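Local coordinates for glycerophosphodiester phosphodiesterase (Parabacteroides distasonis, PDB 3NO3), which belongs to the glycerophosphoryl diester phosphodiesterase family, folds as a TIM barrel and binds a magnesium ion through three acidic side chains, at residues 25-30 and 36-41; 51-56 and 61-66; 119-124 and 147-152; 205-210 and 226-231. All coordinates share one frame; numbering follows the deposited sequence. Where two conformers were deposited one is given.

Interaction 1. Residues 25-30 and 36-41. With MG (magnesium ion), chain B.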
loop_
_atom_site.group_PDB
_atom_site.type_symbol
_atom_site.label_atom_id
_atom_site.label_comp_id
_atom_site.label_asym_id
_atom_site.label_seq_id
_atom_site.Cartn_x
_atom_site.Cartn_y
_atom_site.Cartn_z
ATOM N N ARG A 25 5.868 -14.502 3.373
ATOM C CA ARG A 25 4.789 -15.201 4.048
ATOM C C ARG A 25 3.532 -14.334 4.134
ATOM O O ARG A 25 2.457 -14.828 3.903
ATOM C CB ARG A 25 5.262 -15.653 5.434
ATOM C CG ARG A 25 4.265 -16.337 6.332
ATOM C CD ARG A 25 3.805 -17.706 5.935
ATOM N NE ARG A 25 3.388 -18.469 7.133
ATOM C CZ ARG A 25 2.806 -19.671 7.135
ATOM N NH1 ARG A 25 2.514 -20.250 8.299
ATOM N NH2 ARG A 25 2.500 -20.305 6.002
ATOM N N SER A 26 3.676 -13.040 4.446
ATOM C CA SER A 26 2.488 -12.165 4.588
ATOM C C SER A 26 1.766 -11.910 3.260
ATOM O O SER A 26 0.535 -11.863 3.225
ATOM C CB SER A 26 2.800 -10.868 5.355
ATOM O OG SER A 26 3.539 -9.884 4.597
ATOM N N LEU A 27 2.546 -11.794 2.190
ATOM C CA LEU A 27 2.031 -11.690 0.840
ATOM C C LEU A 27 1.271 -12.989 0.477
ATOM O O LEU A 27 0.157 -12.917 -0.045
ATOM C CB LEU A 27 3.175 -11.456 -0.143
ATOM C CG LEU A 27 2.852 -11.495 -1.635
ATOM C CD1 LEU A 27 1.873 -10.424 -2.009
ATOM C CD2 LEU A 27 4.146 -11.402 -2.397
ATOM N N GLU A 28 1.883 -14.138 0.759
ATOM C CA GLU A 28 1.252 -15.443 0.482
ATOM C C GLU A 28 -0.036 -15.628 1.263
ATOM O O GLU A 28 -1.055 -16.073 0.711
ATOM C CB GLU A 28 2.204 -16.593 0.815
ATOM C CG GLU A 28 3.453 -16.721 -0.090
ATOM C CD GLU A 28 4.464 -17.780 0.395
ATOM O OE1 GLU A 28 4.441 -18.171 1.590
ATOM O OE2 GLU A 28 5.295 -18.243 -0.438
ATOM N N ARG A 29 -0.004 -15.279 2.541
ATOM C CA ARG A 29 -1.182 -15.416 3.371
ATOM C C ARG A 29 -2.318 -14.446 2.972
ATOM O O ARG A 29 -3.504 -14.834 3.013
ATOM C CB ARG A 29 -0.815 -15.292 4.852
ATOM C CG ARG A 29 0.099 -16.399 5.359
ATOM C CD ARG A 29 -0.592 -17.769 5.579
ATOM N NE ARG A 29 -1.546 -17.705 6.666
ATOM C CZ ARG A 29 -2.878 -17.798 6.598
ATOM N NH1 ARG A 29 -3.537 -18.051 5.472
ATOM N NH2 ARG A 29 -3.567 -17.656 7.713
ATOM N N ALA A 30 -1.989 -13.223 2.564
ATOM C CA ALA A 30 -3.005 -12.294 1.983
ATOM C C ALA A 30 -3.729 -12.894 0.775
ATOM O O ALA A 30 -4.967 -12.819 0.673
ATOM C CB ALA A 30 -2.387 -10.951 1.606
ATOM N N TYR A 36 -8.571 -8.565 -1.323
ATOM C CA TYR A 36 -8.458 -7.789 -2.552
ATOM C C TYR A 36 -7.006 -7.419 -2.861
ATOM O O TYR A 36 -6.522 -7.598 -3.989
ATOM C CB TYR A 36 -9.294 -6.490 -2.486
ATOM C CG TYR A 36 -9.087 -5.602 -3.711
ATOM C CD1 TYR A 36 -9.724 -5.904 -4.910
ATOM C CD2 TYR A 36 -8.217 -4.506 -3.682
ATOM C CE1 TYR A 36 -9.523 -5.132 -6.043
ATOM C CE2 TYR A 36 -7.998 -3.738 -4.830
ATOM C CZ TYR A 36 -8.659 -4.050 -5.981
ATOM O OH TYR A 36 -8.447 -3.308 -7.117
ATOM N N GLY A 37 -6.327 -6.882 -1.856
ATOM C CA GLY A 37 -4.958 -6.465 -1.997
ATOM C C GLY A 37 -4.054 -6.738 -0.840
ATOM O O GLY A 37 -4.498 -7.001 0.287
ATOM N N SER A 38 -2.761 -6.708 -1.155
ATOM C CA SER A 38 -1.685 -6.834 -0.183
ATOM C C SER A 38 -0.782 -5.607 -0.310
ATOM O O SER A 38 -0.222 -5.345 -1.384
ATOM C CB SER A 38 -0.885 -8.114 -0.409
ATOM O OG SER A 38 -0.221 -8.518 0.794
ATOM N N GLU A 39 -0.651 -4.866 0.794
ATOM C CA GLU A 39 0.157 -3.646 0.860
ATOM C C GLU A 39 1.561 -3.956 1.374
ATOM O O GLU A 39 1.768 -4.871 2.205
ATOM C CB GLU A 39 -0.546 -2.604 1.726
ATOM C CG GLU A 39 0.119 -1.235 1.749
ATOM C CD GLU A 39 1.016 -0.958 2.944
ATOM O OE1 GLU A 39 1.286 -1.830 3.814
ATOM O OE2 GLU A 39 1.418 0.239 3.084
ATOM N N PHE A 40 2.517 -3.207 0.835
ATOM C CA PHE A 40 3.904 -3.337 1.230
ATOM C C PHE A 40 4.664 -2.022 1.021
ATOM O O PHE A 40 4.262 -1.202 0.190
ATOM C CB PHE A 40 4.535 -4.550 0.495
ATOM C CG PHE A 40 4.451 -4.455 -0.981
ATOM C CD1 PHE A 40 5.457 -3.836 -1.704
ATOM C CD2 PHE A 40 3.358 -4.966 -1.670
ATOM C CE1 PHE A 40 5.358 -3.738 -3.078
ATOM C CE2 PHE A 40 3.272 -4.866 -3.041
ATOM C CZ PHE A 40 4.280 -4.248 -3.742
ATOM N N ASP A 41 5.755 -1.845 1.792
ATOM C CA ASP A 41 6.497 -0.606 1.840
ATOM C C ASP A 41 7.861 -0.744 1.173
ATOM O O ASP A 41 8.584 -1.707 1.420
ATOM C CB ASP A 41 6.675 -0.190 3.283
ATOM C CG ASP A 41 5.380 -0.146 4.015
ATOM O OD1 ASP A 41 4.521 0.669 3.614
ATOM O OD2 ASP A 41 5.181 -0.872 5.016
HETATM MG MG MG B . 2.694 1.279 4.400
HETATM O O HOH W 1 2.711 -0.486 5.635
HETATM O O HOH W 2 3.747 2.198 6.022
#
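S38 points from strand 37-44 at helix 24-32 and meets A30 and L27. Its OG stands anti to the backbone N (chi1 -157°), which turns the hydroxyl onto the helix. There S38 OG lies 3.4 Å from A30 CB. The methyl of A30 faces the strand directly. L27 starts out along the flank of the helix, but its end bends back. One branch, L27 CD1, comes to 3.9 Å from S38 CB. The meeting is van der Waals packing, with the small S38 and A30 at its centre and a leucine methyl beside them. Helix and strand axes pass 8.4 Å apart and run at 162°, close to antiparallel, as expected in a beta-alpha-beta unit.

E39 and D41 serve the magnesium ion, well away from the helix. E39 OE2 and D41 OD1 each bind it at 2.1 Å. A metal-bound water joins their other oxygens: it donates to E39 OE1 at 2.7 Å and to D41 OD2 at 2.6 Å. Each carboxylate thus has one oxygen on the metal and the other on the water. R11 N and N22 ND2 are second-shell donors to E39 OE1 and D41 OD2. E103 of strand 99-104 adds a further metal ligand.

Strand 37-44 runs parallel between strands 6-9 and 99-104. A30 also touches A9 of strand 6-9, while L27 packs on Y88 and A92 of helix 85-94.

Interaction 2. Residues 51-56 and 61-66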
loop_
_atom_site.group_PDB
_atom_site.type_symbol
_atom_site.label_atom_id
_atom_site.label_comp_id
_atom_site.label_asym_id
_atom_site.label_seq_id
_atom_site.Cartn_x
_atom_site.Cartn_y
_atom_site.Cartn_z
ATOM N N VAL A 51 14.087 -2.365 -1.937
ATOM C CA VAL A 51 13.858 -3.393 -0.895
ATOM C C VAL A 51 12.555 -3.096 -0.201
ATOM O O VAL A 51 12.059 -1.963 -0.282
ATOM C CB VAL A 51 15.022 -3.425 0.120
ATOM C CG1 VAL A 51 16.363 -3.788 -0.587
ATOM C CG2 VAL A 51 15.166 -2.042 0.870
ATOM N N VAL A 52 12.052 -4.085 0.546
ATOM C CA VAL A 52 10.732 -4.054 1.123
ATOM C C VAL A 52 10.850 -4.074 2.646
ATOM O O VAL A 52 11.329 -5.068 3.236
ATOM C CB VAL A 52 9.871 -5.220 0.639
ATOM C CG1 VAL A 52 8.457 -5.140 1.248
ATOM C CG2 VAL A 52 9.758 -5.177 -0.864
ATOM N N TYR A 53 10.463 -2.955 3.272
ATOM C CA TYR A 53 10.533 -2.803 4.746
ATOM C C TYR A 53 9.814 -1.517 5.178
ATOM O O TYR A 53 9.846 -0.523 4.444
ATOM C CB TYR A 53 12.012 -2.776 5.231
ATOM C CG TYR A 53 12.164 -3.087 6.704
ATOM C CD1 TYR A 53 12.039 -4.392 7.176
ATOM C CD2 TYR A 53 12.390 -2.076 7.630
ATOM C CE1 TYR A 53 12.159 -4.695 8.508
ATOM C CE2 TYR A 53 12.539 -2.369 9.002
ATOM C CZ TYR A 53 12.406 -3.688 9.425
ATOM O OH TYR A 53 12.522 -3.990 10.740
ATOM N N HIS A 54 9.114 -1.535 6.325
ATOM C CA HIS A 54 8.352 -0.361 6.746
ATOM C C HIS A 54 9.235 0.766 7.297
ATOM O O HIS A 54 9.197 1.893 6.792
ATOM C CB HIS A 54 7.279 -0.670 7.789
ATOM C CG HIS A 54 6.743 0.573 8.445
ATOM N ND1 HIS A 54 6.076 1.566 7.744
ATOM C CD2 HIS A 54 6.837 1.019 9.725
ATOM C CE1 HIS A 54 5.759 2.549 8.574
ATOM N NE2 HIS A 54 6.215 2.241 9.781
ATOM N N ASP A 55 9.978 0.478 8.353
ATOM C CA ASP A 55 10.695 1.549 9.058
ATOM C C ASP A 55 11.895 2.047 8.235
ATOM O O ASP A 55 12.435 1.316 7.364
ATOM C CB ASP A 55 11.158 1.077 10.421
ATOM C CG ASP A 55 9.999 0.969 11.452
ATOM O OD1 ASP A 55 9.408 2.016 11.805
ATOM O OD2 ASP A 55 9.755 -0.145 11.922
ATOM N N ASN A 56 12.285 3.284 8.483
ATOM C CA ASN A 56 13.434 3.849 7.779
ATOM C C ASN A 56 14.760 3.227 8.223
ATOM O O ASN A 56 15.702 3.278 7.471
ATOM C CB ASN A 56 13.483 5.369 7.964
ATOM C CG ASN A 56 12.335 6.091 7.262
ATOM O OD1 ASN A 56 11.973 5.779 6.135
ATOM N ND2 ASN A 56 11.764 7.078 7.937
ATOM N N LYS A 61 20.555 0.209 10.988
ATOM C CA LYS A 61 20.999 0.615 9.642
ATOM C C LYS A 61 19.939 1.467 8.965
ATOM O O LYS A 61 18.804 1.026 8.840
ATOM C CB LYS A 61 21.315 -0.611 8.808
ATOM C CG LYS A 61 22.428 -1.481 9.474
ATOM C CD LYS A 61 23.498 -1.923 8.524
ATOM C CE LYS A 61 24.497 -2.936 9.191
ATOM N NZ LYS A 61 25.143 -3.891 8.178
ATOM N N HIS A 62 20.312 2.665 8.495
ATOM C CA HIS A 62 19.387 3.553 7.806
ATOM C C HIS A 62 19.367 3.158 6.366
ATOM O O HIS A 62 20.403 3.359 5.651
ATOM C CB HIS A 62 19.822 5.017 7.979
ATOM C CG HIS A 62 18.989 5.983 7.209
ATOM N ND1 HIS A 62 19.476 6.629 6.100
ATOM C CD2 HIS A 62 17.717 6.412 7.382
ATOM C CE1 HIS A 62 18.526 7.413 5.603
ATOM N NE2 HIS A 62 17.443 7.289 6.351
ATOM N N ILE A 63 18.215 2.653 5.910
ATOM C CA ILE A 63 18.145 1.865 4.655
ATOM C C ILE A 63 18.562 2.700 3.446
ATOM O O ILE A 63 19.358 2.268 2.647
ATOM C CB ILE A 63 16.720 1.259 4.430
ATOM C CG1 ILE A 63 16.446 0.153 5.481
ATOM C CG2 ILE A 63 16.567 0.686 3.004
ATOM C CD1 ILE A 63 14.987 -0.289 5.508
ATOM N N GLN A 64 18.063 3.932 3.374
ATOM C CA GLN A 64 18.280 4.793 2.222
ATOM C C GLN A 64 19.701 5.354 2.030
ATOM O O GLN A 64 20.014 5.855 0.939
ATOM C CB GLN A 64 17.214 5.898 2.183
ATOM C CG GLN A 64 15.770 5.385 1.934
ATOM C CD GLN A 64 14.747 6.490 2.074
ATOM O OE1 GLN A 64 15.086 7.693 1.976
ATOM N NE2 GLN A 64 13.497 6.106 2.297
ATOM N N SER A 65 20.528 5.282 3.079
ATOM C CA SER A 65 21.924 5.684 3.006
ATOM C C SER A 65 22.865 4.507 3.050
ATOM O O SER A 65 24.070 4.730 2.949
ATOM C CB SER A 65 22.264 6.765 4.058
ATOM O OG SER A 65 22.067 6.330 5.392
ATOM N N CYS A 66 22.337 3.258 3.142
ATOM C CA CYS A 66 23.177 2.073 3.245
ATOM C C CYS A 66 23.204 1.395 1.864
ATOM O O CYS A 66 22.242 1.473 1.128
ATOM C CB CYS A 66 22.648 1.095 4.289
ATOM S SG CYS A 66 23.105 1.602 5.934
HETATM O O HOH W 3 15.522 4.740 5.093
#
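The backbone link is one straight bond, from I63 N to N56 O (3.0 Å, 176° at the hydrogen), which brackets the small hairpin of strands 57-58 and 61-62. The donor lies nearly in line with the N56 carbonyl. Water 3 also donates to N56 O, at 2.8 Å, and accepts from Q64 N. Two donors therefore hold this carbonyl, and the water ties it to the next backbone N-H, that of Q64.

I63 carries the side-chain contact and points at segment 51-56. Its CG1 is anti to the carbonyl carbon and the chain runs on extended (chi2 168°), carrying CD1 forward to Y53. I63 CD1 sits 3.8 Å from Y53 CD2, the two side chains crossing at about a right angle. I63 CD1 also lies 3.5 Å from D55 O. The other branch, I63 CG2, meets V51 CG2 at 3.7 Å. At the border, H62 CD2 is 3.7 Å from N56 O. H62 ND1 and S65 OG share a hydrogen bond (2.7 Å), which restrains the turn of the ring. Q64 NE2 bonds to S106 O and H43 ND1.

The contact belongs to the excursion between strand 37-44 and helix 85-94, consistent with the small insertion this family carries in its barrel. I63 also packs on I58, on L71 of helix 68-71 and on H43 of strand 37-44. V51 touches Y68.

Interaction 3. Residues 119-124 and 147-152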
loop_
_atom_site.group_PDB
_atom_site.type_symbol
_atom_site.label_atom_id
_atom_site.label_comp_id
_atom_site.label_asym_id
_atom_site.label_seq_id
_atom_site.Cartn_x
_atom_site.Cartn_y
_atom_site.Cartn_z
ATOM N N LEU A 119 12.495 4.194 -10.767
ATOM C CA LEU A 119 13.058 2.844 -10.675
ATOM C C LEU A 119 11.993 1.820 -10.269
ATOM O O LEU A 119 12.064 0.649 -10.663
ATOM C CB LEU A 119 14.284 2.782 -9.768
ATOM C CG LEU A 119 15.554 3.487 -10.257
ATOM C CD1 LEU A 119 16.595 3.588 -9.111
ATOM C CD2 LEU A 119 16.197 2.831 -11.422
ATOM N N SER A 120 11.029 2.250 -9.445
ATOM C CA SER A 120 9.901 1.424 -9.053
ATOM C C SER A 120 9.051 1.047 -10.261
ATOM O O SER A 120 8.791 -0.132 -10.496
ATOM C CB SER A 120 9.005 2.128 -8.024
ATOM O OG SER A 120 9.633 2.255 -6.765
ATOM N N VAL A 121 8.728 2.034 -11.088
ATOM C CA VAL A 121 7.941 1.799 -12.294
ATOM C C VAL A 121 8.665 0.876 -13.286
ATOM O O VAL A 121 8.045 -0.048 -13.799
ATOM C CB VAL A 121 7.594 3.148 -13.005
ATOM C CG1 VAL A 121 7.062 2.915 -14.468
ATOM C CG2 VAL A 121 6.603 3.923 -12.094
ATOM N N GLN A 122 9.975 1.046 -13.424
ATOM C CA GLN A 122 10.806 0.184 -14.263
ATOM C C GLN A 122 10.830 -1.285 -13.792
ATOM O O GLN A 122 10.715 -2.205 -14.610
ATOM C CB GLN A 122 12.226 0.765 -14.377
ATOM C CG GLN A 122 12.244 2.046 -15.255
ATOM C CD GLN A 122 13.562 2.740 -15.304
ATOM O OE1 GLN A 122 14.499 2.391 -14.589
ATOM N NE2 GLN A 122 13.659 3.745 -16.175
HETATM N N MSE A 123 10.947 -1.493 -12.498
HETATM C CA MSE A 123 10.926 -2.832 -11.932
HETATM C C MSE A 123 9.562 -3.502 -12.112
HETATM O O MSE A 123 9.498 -4.663 -12.558
HETATM C CB MSE A 123 11.284 -2.804 -10.471
HETATM C CG MSE A 123 11.304 -4.206 -9.774
HETATM SE SE MSE A 123 12.616 -5.401 -10.504
HETATM C CE MSE A 123 14.156 -4.539 -9.692
ATOM N N VAL A 124 8.488 -2.772 -11.791
ATOM C CA VAL A 124 7.110 -3.265 -11.953
ATOM C C VAL A 124 6.859 -3.644 -13.404
ATOM O O VAL A 124 6.305 -4.724 -13.681
ATOM C CB VAL A 124 6.074 -2.263 -11.392
ATOM C CG1 VAL A 124 4.622 -2.677 -11.753
ATOM C CG2 VAL A 124 6.234 -2.194 -9.842
ATOM N N ILE A 147 2.232 9.445 -11.284
ATOM C CA ILE A 147 1.157 9.954 -12.147
ATOM C C ILE A 147 1.702 10.272 -13.567
ATOM O O ILE A 147 1.097 9.876 -14.578
ATOM C CB ILE A 147 0.469 11.191 -11.481
ATOM C CG1 ILE A 147 -0.343 10.752 -10.237
ATOM C CG2 ILE A 147 -0.469 11.944 -12.484
ATOM C CD1 ILE A 147 -0.642 11.910 -9.266
ATOM N N ARG A 148 2.838 10.963 -13.627
ATOM C CA ARG A 148 3.460 11.359 -14.895
ATOM C C ARG A 148 3.912 10.141 -15.712
ATOM O O ARG A 148 3.663 10.077 -16.904
ATOM C CB ARG A 148 4.685 12.263 -14.645
ATOM C CG ARG A 148 5.313 12.838 -15.911
ATOM C CD ARG A 148 6.601 13.612 -15.594
ATOM N NE ARG A 148 7.743 12.747 -15.306
ATOM C CZ ARG A 148 8.474 12.081 -16.216
ATOM N NH1 ARG A 148 8.189 12.116 -17.520
ATOM N NH2 ARG A 148 9.522 11.340 -15.816
ATOM N N LEU A 149 4.560 9.195 -15.057
ATOM C CA LEU A 149 5.080 8.012 -15.717
ATOM C C LEU A 149 3.989 7.014 -16.099
ATOM O O LEU A 149 4.123 6.344 -17.124
ATOM C CB LEU A 149 6.092 7.288 -14.824
ATOM C CG LEU A 149 7.430 7.988 -14.645
ATOM C CD1 LEU A 149 8.207 7.271 -13.648
ATOM C CD2 LEU A 149 8.229 8.041 -16.001
ATOM N N CYS A 150 2.944 6.911 -15.269
ATOM C CA CYS A 150 1.896 5.928 -15.426
ATOM C C CYS A 150 0.520 6.587 -15.373
ATOM O O CYS A 150 -0.249 6.385 -14.402
ATOM C CB CYS A 150 1.995 4.867 -14.352
ATOM S SG CYS A 150 3.545 3.972 -14.401
ATOM N N PRO A 151 0.178 7.332 -16.427
ATOM C CA PRO A 151 -1.128 7.982 -16.402
ATOM C C PRO A 151 -2.361 7.090 -16.314
ATOM O O PRO A 151 -3.398 7.641 -15.977
ATOM C CB PRO A 151 -1.157 8.816 -17.697
ATOM C CG PRO A 151 -0.084 8.260 -18.548
ATOM C CD PRO A 151 0.896 7.536 -17.709
ATOM N N LYS A 152 -2.264 5.787 -16.631
ATOM C CA LYS A 152 -3.379 4.846 -16.526
ATOM C C LYS A 152 -3.345 4.024 -15.261
ATOM O O LYS A 152 -4.244 3.209 -15.071
ATOM C CB LYS A 152 -3.431 3.869 -17.733
ATOM C CG LYS A 152 -3.404 4.483 -19.159
ATOM C CD LYS A 152 -4.309 5.716 -19.344
#
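V121 meets L149 and C150 through apolar contacts, and these make up the whole interaction between the two segments. V121 points at segment 147-152 and offers both its methyls. CG1 stands anti to the backbone N (chi1 166°) and CG2 anti to the carbonyl carbon, a pose that spreads them toward the partner as a fork. V121 CG1 lies 3.7 Å from C150 SG, and V121 CG2 is almost as close to C150 SG, at 3.8 Å. The thiol therefore rests against both branches. L149 comes in at a slant from beside it: one branch, L149 CD1, reaches V121 CG2 at 4.0 Å. The fit is modest in size, with 124 Å² buried in all.

S120 and R148 make their polar bonds within their own helices. S120 OG bonds back to A116 O, and R148 forms a salt bridge with E145. Backbone bonds run from V124 N to S120 O and from M123 N to L119 O.

C150 is where the chain leaves helical geometry after helix 140-149, so V121 packs against the end of that helix. Helices 110-126 and 140-149 flank strand 133-137 in sequence. V121 also touches Y135 of that strand and F146, while S120 and V124 pack on strand 99-104.

Interaction 4. Residues 205-210 and 226-231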
loop_
_atom_site.group_PDB
_atom_site.type_symbol
_atom_site.label_atom_id
_atom_site.label_comp_id
_atom_site.label_asym_id
_atom_site.label_seq_id
_atom_site.Cartn_x
_atom_site.Cartn_y
_atom_site.Cartn_z
ATOM N N ASP A 205 -8.487 -1.426 12.643
ATOM C CA ASP A 205 -8.519 -2.741 13.313
ATOM C C ASP A 205 -9.690 -2.965 14.301
ATOM O O ASP A 205 -10.047 -4.117 14.572
ATOM C CB ASP A 205 -7.167 -2.979 14.022
ATOM C CG ASP A 205 -5.965 -2.954 13.053
ATOM O OD1 ASP A 205 -6.141 -3.105 11.830
ATOM O OD2 ASP A 205 -4.823 -2.752 13.520
ATOM N N ASP A 206 -10.296 -1.892 14.804
ATOM C CA ASP A 206 -11.416 -1.981 15.757
ATOM C C ASP A 206 -12.700 -2.334 14.973
ATOM O O ASP A 206 -13.003 -1.685 13.958
ATOM C CB ASP A 206 -11.575 -0.645 16.495
ATOM C CG ASP A 206 -12.849 -0.575 17.342
ATOM O OD1 ASP A 206 -12.904 -1.212 18.418
ATOM O OD2 ASP A 206 -13.774 0.150 16.941
ATOM N N PRO A 207 -13.462 -3.382 15.396
ATOM C CA PRO A 207 -14.716 -3.709 14.662
ATOM C C PRO A 207 -15.786 -2.624 14.522
ATOM O O PRO A 207 -16.446 -2.582 13.482
ATOM C CB PRO A 207 -15.292 -4.886 15.461
ATOM C CG PRO A 207 -14.063 -5.609 15.860
ATOM C CD PRO A 207 -13.092 -4.507 16.273
ATOM N N LYS A 208 -15.952 -1.763 15.525
ATOM C CA LYS A 208 -16.933 -0.652 15.467
ATOM C C LYS A 208 -16.510 0.367 14.382
ATOM O O LYS A 208 -17.330 0.833 13.577
ATOM C CB LYS A 208 -17.072 0.027 16.850
ATOM C CG LYS A 208 -18.243 0.997 16.987
ATOM N N LEU A 209 -15.217 0.651 14.341
ATOM C CA LEU A 209 -14.625 1.517 13.307
ATOM C C LEU A 209 -14.713 0.935 11.874
ATOM O O LEU A 209 -15.054 1.672 10.924
ATOM C CB LEU A 209 -13.180 1.892 13.691
ATOM C CG LEU A 209 -12.469 3.022 12.915
ATOM C CD1 LEU A 209 -13.213 4.406 13.001
ATOM C CD2 LEU A 209 -11.033 3.136 13.402
HETATM N N MSE A 210 -14.427 -0.363 11.705
HETATM C CA MSE A 210 -14.646 -1.045 10.395
HETATM C C MSE A 210 -16.090 -0.826 9.896
HETATM O O MSE A 210 -16.320 -0.398 8.759
HETATM C CB MSE A 210 -14.368 -2.556 10.485
HETATM C CG MSE A 210 -12.866 -2.943 10.672
HETATM SE SE MSE A 210 -12.781 -4.840 10.954
HETATM C CE MSE A 210 -10.842 -5.057 11.247
ATOM N N PRO A 226 -7.317 -8.488 8.535
ATOM C CA PRO A 226 -8.118 -8.592 7.293
ATOM C C PRO A 226 -9.276 -9.621 7.345
ATOM O O PRO A 226 -10.338 -9.363 6.768
ATOM C CB PRO A 226 -7.081 -8.978 6.229
ATOM C CG PRO A 226 -5.947 -9.543 6.972
ATOM C CD PRO A 226 -5.903 -8.785 8.266
ATOM N N GLU A 227 -9.072 -10.746 8.007
ATOM C CA GLU A 227 -10.136 -11.751 8.154
ATOM C C GLU A 227 -11.349 -11.245 8.963
ATOM O O GLU A 227 -12.490 -11.613 8.614
ATOM C CB GLU A 227 -9.613 -13.066 8.748
ATOM C CG GLU A 227 -8.598 -13.784 7.875
ATOM C CD GLU A 227 -8.400 -15.249 8.250
ATOM O OE1 GLU A 227 -7.515 -15.558 9.071
ATOM O OE2 GLU A 227 -9.094 -16.101 7.670
ATOM N N GLU A 228 -11.127 -10.404 9.987
ATOM C CA GLU A 228 -12.271 -9.788 10.695
ATOM C C GLU A 228 -13.071 -8.898 9.734
ATOM O O GLU A 228 -14.307 -8.954 9.725
ATOM C CB GLU A 228 -11.835 -9.017 11.953
ATOM C CG GLU A 228 -12.936 -8.138 12.677
ATOM C CD GLU A 228 -13.971 -8.901 13.491
ATOM O OE1 GLU A 228 -15.134 -9.037 13.035
ATOM O OE2 GLU A 228 -13.642 -9.313 14.618
ATOM N N THR A 229 -12.397 -8.087 8.914
ATOM C CA THR A 229 -13.114 -7.250 7.937
ATOM C C THR A 229 -13.919 -8.069 6.919
ATOM O O THR A 229 -15.076 -7.715 6.582
ATOM C CB THR A 229 -12.163 -6.304 7.164
ATOM O OG1 THR A 229 -11.226 -5.745 8.083
ATOM C CG2 THR A 229 -12.940 -5.165 6.491
ATOM N N GLN A 230 -13.335 -9.172 6.449
ATOM C CA GLN A 230 -14.033 -10.088 5.543
ATOM C C GLN A 230 -15.279 -10.700 6.186
ATOM O O GLN A 230 -16.331 -10.798 5.537
ATOM C CB GLN A 230 -13.099 -11.214 5.067
ATOM C CG GLN A 230 -11.959 -10.769 4.079
ATOM C CD GLN A 230 -10.943 -11.866 3.816
ATOM O OE1 GLN A 230 -10.568 -12.613 4.732
ATOM N NE2 GLN A 230 -10.504 -11.982 2.572
ATOM N N LYS A 231 -15.155 -11.122 7.453
ATOM C CA LYS A 231 -16.292 -11.671 8.198
ATOM C C LYS A 231 -17.452 -10.673 8.293
ATOM O O LYS A 231 -18.619 -11.020 8.010
ATOM C CB LYS A 231 -15.855 -12.093 9.609
ATOM C CG LYS A 231 -17.027 -12.325 10.604
ATOM C CD LYS A 231 -16.574 -13.016 11.898
ATOM C CE LYS A 231 -15.752 -12.070 12.776
ATOM N NZ LYS A 231 -15.020 -12.734 13.896
#
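P207 and M210 meet E228 and T229 where helix 207-216 begins beside helix 226-236. D205 comes just before the helix; its OD1 bonds to T223 OG1 and D224 N, at and just past the end of strand 220-223. D206 is the N-cap. In one conformer D206 OD2 accepts from L209 N at 3.0 Å, with the donor 29° out of the carboxylate plane.

P207 follows in the first turn. Its ring presents CG to the E228 carboxylate, and the two side chains cross at about a right angle. P207 CG is 3.9 Å from E228 OE2, but E228 too was modelled twice, so this touch holds for one conformer. L209 turns elsewhere, onto Y179 and Q183 of helix 179-184.

M210, a selenomethionine, brings the main weight. It points at helix 226-236 with its chain extended, so SE and CE both arrive at the partner. M210 CE lies 3.3 Å from T229 OG1, and M210 SE is 3.4 Å from T229 OG1. On the E228 side, M210 SE is 3.7 Å from E228 CG.

The chemistry is that of mixed packing. E228 gives its methylene groups to the selenomethionine. In the conformer given, a bend at chi2 (75°) carries its carboxylate off to P207, and E228 OE2 makes a long salt bridge of 3.8 Å to K231 NZ. This is consistent with the charge staying toward the exposed P207 and K231 while the apolar part of E228 packs on the buried M210.

In the fold
The four contacts come in series along the chain and sample different parts of one TIM barrel. Interactions 1 and 2 touch, though their centres are 19 Å apart: strands 37-44 and 50-52 are antiparallel neighbours, with a probable hydrogen bond from Y53 N to D41 O. H54 packs on D41, so interaction 2 starts beside the magnesium site of interaction 1. Interactions 3 and 4 join successive outer helices. Their centres are 32 Å apart, on opposite sides of the chain's centre. Interaction 4 nears the first unit again, about 5 Å from interaction 1 at the nearest atoms, because strand 220-223 closes the barrel against strand 6-9.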